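Local coordinates for putative cytoplasmic protein (Enterobacter cloacae, PDB 4HFL) that is a type VI secretion effector of the Tae4 amidase family, probably cleaving amide bonds in the peptide stems of the peptidoglycan of rival bacteria, at residues Ile72-Ala81 against Arg90-Phe101. Sequence-based numbering, arbitrary orientation.
Sequences IPVPSNSKYA and RYMFRVKDMIAF
Tyr80, Phe101 and Met92 meet in a small aromatic and sulfur-containing cluster, by which the irregular loop Ile72-Ala81 packs over the short strand 90-92 and the first turns of the helix that follows it. Phe101 presents an edge to the face of Tyr80 in a T-shaped pair, with ring centroids 5.3 Å apart and planes at 68°. CB of Lys79 lies over the opposite face of Tyr80, so the ring is sandwiched between its own neighbour in sequence and the helix. Unbranched and extended beyond CG, Met92 is slender enough to slip its methyl group between loop and helix: CE lies 3.7 Å from both Tyr80 CB and Val74 CG1, and also over one face of Phe101, offset toward the rim. The Phe101 side chain, its CG anti to the backbone N (chi1 179°), reaches further to Pro75, whose CD sits 3.6 Å from Phe101 CZ, and the rigid proline ring offers it a compact apolar surface.

A polar connection borders this cluster. Asp97 OD2 accepts a nearly straight bond from Ala81 N (3.1 Å, 168°), which approaches from above the carboxylate plane, and a water donates to both OD2 and Ala81 O while accepting from Arg94 N, the N-cap residue. The small methyl of Ala81 fits against the Phe93 ring and over a face of the Arg94 guanidinium. At the outer end a second water links Val74 O to Arg90 N, bridging the backbones where no direct bond joins them.

Asn68 of helix 59-69 hydrogen-bonds to both segments, through OD1 to Val74 N and through ND2 to Arg90 O, while Tyr91 turns toward that helix and its strand pairs with strand 82-84; Ile99, pointing away from the loop, packs against strand 126-133.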
loop_
_atom_site.group_PDB
_atom_site.type_symbol
_atom_site.label_atom_id
_atom_site.label_comp_id
_atom_site.label_asym_id
_atom_site.label_seq_id
_atom_site.Cartn_x
_atom_site.Cartn_y
_atom_site.Cartn_z
ATOM N N ILE A 72 -0.931 12.524 4.729
ATOM C CA ILE A 72 0.462 12.298 4.375
ATOM C C ILE A 72 0.568 12.477 2.860
ATOM O O ILE A 72 0.335 11.538 2.084
ATOM C CB ILE A 72 0.954 10.882 4.796
ATOM C CG1 ILE A 72 0.997 10.751 6.330
ATOM C CG2 ILE A 72 2.334 10.569 4.195
ATOM C CD1 ILE A 72 1.303 9.341 6.832
ATOM N N PRO A 73 0.920 13.692 2.426
ATOM C CA PRO A 73 0.923 13.968 0.986
ATOM C C PRO A 73 2.092 13.269 0.304
ATOM O O PRO A 73 3.227 13.413 0.766
ATOM C CB PRO A 73 1.058 15.505 0.919
ATOM C CG PRO A 73 1.729 15.895 2.206
ATOM C CD PRO A 73 1.316 14.863 3.238
ATOM N N VAL A 74 1.823 12.502 -0.753
ATOM C CA VAL A 74 2.906 11.846 -1.500
ATOM C C VAL A 74 3.804 12.932 -2.103
ATOM O O VAL A 74 3.314 13.810 -2.823
ATOM C CB VAL A 74 2.354 10.901 -2.594
ATOM C CG1 VAL A 74 3.466 10.402 -3.518
ATOM C CG2 VAL A 74 1.609 9.719 -1.959
ATOM N N PRO A 75 5.116 12.882 -1.799
ATOM C CA PRO A 75 6.043 13.982 -2.104
ATOM C C PRO A 75 6.462 14.031 -3.572
ATOM O O PRO A 75 6.188 13.084 -4.310
ATOM C CB PRO A 75 7.262 13.647 -1.238
ATOM C CG PRO A 75 7.266 12.147 -1.195
ATOM C CD PRO A 75 5.813 11.728 -1.193
ATOM N N SER A 76 7.092 15.131 -3.986
ATOM C CA SER A 76 7.726 15.210 -5.302
ATOM C C SER A 76 9.222 14.993 -5.104
ATOM O O SER A 76 9.959 15.921 -4.759
ATOM C CB SER A 76 7.464 16.564 -5.965
ATOM O OG SER A 76 7.868 16.559 -7.324
ATOM N N ASN A 77 9.662 13.760 -5.316
ATOM C CA ASN A 77 10.995 13.345 -4.918
ATOM C C ASN A 77 11.557 12.390 -5.954
ATOM O O ASN A 77 10.802 11.637 -6.573
ATOM C CB ASN A 77 10.912 12.656 -3.555
ATOM C CG ASN A 77 12.266 12.460 -2.910
ATOM O OD1 ASN A 77 12.952 11.467 -3.163
ATOM N ND2 ASN A 77 12.651 13.397 -2.050
ATOM N N SER A 78 12.875 12.415 -6.141
ATOM C CA SER A 78 13.522 11.558 -7.128
ATOM C C SER A 78 13.505 10.085 -6.723
ATOM O O SER A 78 13.726 9.210 -7.558
ATOM C CB SER A 78 14.960 12.027 -7.398
ATOM O OG SER A 78 15.715 12.131 -6.201
ATOM N N LYS A 79 13.239 9.812 -5.447
ATOM C CA LYS A 79 13.220 8.433 -4.958
ATOM C C LYS A 79 11.934 7.694 -5.328
ATOM O O LYS A 79 11.901 6.458 -5.323
ATOM C CB LYS A 79 13.419 8.391 -3.439
ATOM C CG LYS A 79 14.790 8.865 -2.981
ATOM C CD LYS A 79 14.886 8.918 -1.464
ATOM C CE LYS A 79 15.250 10.323 -0.997
ATOM N NZ LYS A 79 15.647 10.369 0.440
ATOM N N TYR A 80 10.887 8.446 -5.661
ATOM C CA TYR A 80 9.566 7.853 -5.851
ATOM C C TYR A 80 8.942 8.266 -7.179
ATOM O O TYR A 80 8.796 9.456 -7.457
ATOM C CB TYR A 80 8.648 8.234 -4.676
ATOM C CG TYR A 80 9.336 8.104 -3.329
ATOM C CD1 TYR A 80 9.656 6.858 -2.808
ATOM C CD2 TYR A 80 9.679 9.228 -2.590
ATOM C CE1 TYR A 80 10.297 6.735 -1.589
ATOM C CE2 TYR A 80 10.315 9.114 -1.369
ATOM C CZ TYR A 80 10.619 7.864 -0.875
ATOM O OH TYR A 80 11.249 7.739 0.339
ATOM N N ALA A 81 8.574 7.282 -7.997
ATOM C CA ALA A 81 7.925 7.558 -9.283
ATOM C C ALA A 81 6.474 7.944 -9.049
ATOM O O ALA A 81 5.710 7.174 -8.460
ATOM C CB ALA A 81 8.007 6.347 -10.204
ATOM N N ARG A 90 -0.265 13.598 -5.930
ATOM C CA ARG A 90 0.698 12.656 -6.498
ATOM C C ARG A 90 0.435 11.196 -6.115
ATOM O O ARG A 90 0.089 10.880 -4.965
ATOM C CB ARG A 90 2.130 13.058 -6.123
ATOM C CG ARG A 90 2.581 14.384 -6.733
ATOM C CD ARG A 90 3.789 14.944 -5.998
ATOM N NE ARG A 90 4.310 16.156 -6.629
ATOM C CZ ARG A 90 3.913 17.392 -6.326
ATOM N NH1 ARG A 90 2.980 17.585 -5.399
ATOM N NH2 ARG A 90 4.445 18.437 -6.954
ATOM N N TYR A 91 0.607 10.310 -7.093
ATOM C CA TYR A 91 0.349 8.890 -6.919
ATOM C C TYR A 91 1.545 8.064 -7.379
ATOM O O TYR A 91 2.013 8.221 -8.519
ATOM C CB TYR A 91 -0.918 8.502 -7.692
ATOM C CG TYR A 91 -2.164 9.097 -7.069
ATOM C CD1 TYR A 91 -2.866 8.413 -6.088
ATOM C CD2 TYR A 91 -2.623 10.355 -7.441
ATOM C CE1 TYR A 91 -4.010 8.967 -5.502
ATOM C CE2 TYR A 91 -3.755 10.906 -6.865
ATOM C CZ TYR A 91 -4.439 10.209 -5.895
ATOM O OH TYR A 91 -5.569 10.759 -5.325
ATOM N N MET A 92 2.056 7.217 -6.481
ATOM C CA MET A 92 3.111 6.266 -6.837
ATOM C C MET A 92 2.463 5.091 -7.551
ATOM O O MET A 92 1.304 4.771 -7.280
ATOM C CB MET A 92 3.870 5.761 -5.600
ATOM C CG MET A 92 4.485 6.839 -4.709
ATOM S SD MET A 92 5.534 6.153 -3.384
ATOM C CE MET A 92 5.797 7.674 -2.451
ATOM N N PHE A 93 3.202 4.456 -8.464
ATOM C CA PHE A 93 2.657 3.356 -9.248
ATOM C C PHE A 93 3.592 2.127 -9.229
ATOM O O PHE A 93 3.290 1.107 -9.858
ATOM C CB PHE A 93 2.360 3.811 -10.683
ATOM C CG PHE A 93 3.555 4.378 -11.398
ATOM C CD1 PHE A 93 4.398 3.547 -12.130
ATOM C CD2 PHE A 93 3.839 5.735 -11.335
ATOM C CE1 PHE A 93 5.503 4.056 -12.793
ATOM C CE2 PHE A 93 4.936 6.256 -12.001
ATOM C CZ PHE A 93 5.777 5.408 -12.727
ATOM N N ARG A 94 4.700 2.235 -8.486
ATOM C CA ARG A 94 5.603 1.106 -8.221
ATOM C C ARG A 94 5.559 0.697 -6.747
ATOM O O ARG A 94 5.751 1.526 -5.842
ATOM C CB ARG A 94 7.041 1.453 -8.613
ATOM C CG ARG A 94 7.265 1.513 -10.112
ATOM C CD ARG A 94 8.576 2.203 -10.445
ATOM N NE ARG A 94 8.554 2.778 -11.791
ATOM C CZ ARG A 94 9.558 3.462 -12.334
ATOM N NH1 ARG A 94 10.676 3.654 -11.650
ATOM N NH2 ARG A 94 9.445 3.952 -13.563
ATOM N N VAL A 95 5.317 -0.584 -6.493
ATOM C CA VAL A 95 5.134 -1.019 -5.111
ATOM C C VAL A 95 6.413 -0.886 -4.268
ATOM O O VAL A 95 6.348 -0.618 -3.063
ATOM C CB VAL A 95 4.503 -2.433 -5.027
ATOM C CG1 VAL A 95 5.530 -3.520 -5.348
ATOM C CG2 VAL A 95 3.888 -2.654 -3.659
ATOM N N LYS A 96 7.572 -1.045 -4.903
ATOM C CA LYS A 96 8.858 -0.907 -4.208
ATOM C C LYS A 96 9.031 0.514 -3.663
ATOM O O LYS A 96 9.622 0.724 -2.591
ATOM C CB LYS A 96 10.008 -1.273 -5.155
ATOM C CG LYS A 96 10.944 -0.128 -5.487
ATOM C CD LYS A 96 11.342 -0.139 -6.962
ATOM C CE LYS A 96 12.183 1.090 -7.297
ATOM N NZ LYS A 96 12.362 1.279 -8.762
ATOM N N ASP A 97 8.488 1.484 -4.394
ATOM C CA ASP A 97 8.559 2.885 -3.990
ATOM C C ASP A 97 7.670 3.158 -2.778
ATOM O O ASP A 97 8.054 3.900 -1.873
ATOM C CB ASP A 97 8.136 3.798 -5.142
ATOM C CG ASP A 97 9.129 3.798 -6.296
ATOM O OD1 ASP A 97 10.288 3.373 -6.107
ATOM O OD2 ASP A 97 8.747 4.250 -7.394
ATOM N N MET A 98 6.475 2.575 -2.765
ATOM C CA MET A 98 5.573 2.751 -1.629
ATOM C C MET A 98 6.200 2.101 -0.391
ATOM O O MET A 98 6.215 2.678 0.715
ATOM C CB MET A 98 4.212 2.126 -1.946
ATOM C CG MET A 98 3.198 2.178 -0.808
ATOM S SD MET A 98 2.952 3.839 -0.122
ATOM C CE MET A 98 2.340 4.736 -1.562
ATOM N N ILE A 99 6.743 0.904 -0.610
ATOM C CA ILE A 99 7.408 0.135 0.435
ATOM C C ILE A 99 8.571 0.922 1.042
ATOM O O ILE A 99 8.714 0.975 2.264
ATOM C CB ILE A 99 7.865 -1.254 -0.101
ATOM C CG1 ILE A 99 6.640 -2.169 -0.306
ATOM C CG2 ILE A 99 8.836 -1.901 0.843
ATOM C CD1 ILE A 99 6.960 -3.560 -0.901
ATOM N N ALA A 100 9.391 1.547 0.198
ATOM C CA ALA A 100 10.485 2.400 0.688
ATOM C C ALA A 100 9.974 3.670 1.375
ATOM O O ALA A 100 10.544 4.136 2.361
ATOM C CB ALA A 100 11.425 2.750 -0.451
ATOM N N PHE A 101 8.880 4.220 0.859
ATOM C CA PHE A 101 8.340 5.471 1.354
ATOM C C PHE A 101 7.805 5.360 2.773
ATOM O O PHE A 101 8.018 6.258 3.589
ATOM C CB PHE A 101 7.228 5.951 0.433
ATOM C CG PHE A 101 6.580 7.234 0.875
ATOM C CD1 PHE A 101 7.347 8.366 1.128
ATOM C CD2 PHE A 101 5.201 7.315 1.014
ATOM C CE1 PHE A 101 6.745 9.561 1.529
ATOM C CE2 PHE A 101 4.587 8.511 1.410
ATOM C CZ PHE A 101 5.359 9.630 1.667
HETATM O O HOH W 1 0.709 14.308 -3.293
HETATM O O HOH W 2 6.212 4.727 -7.847
#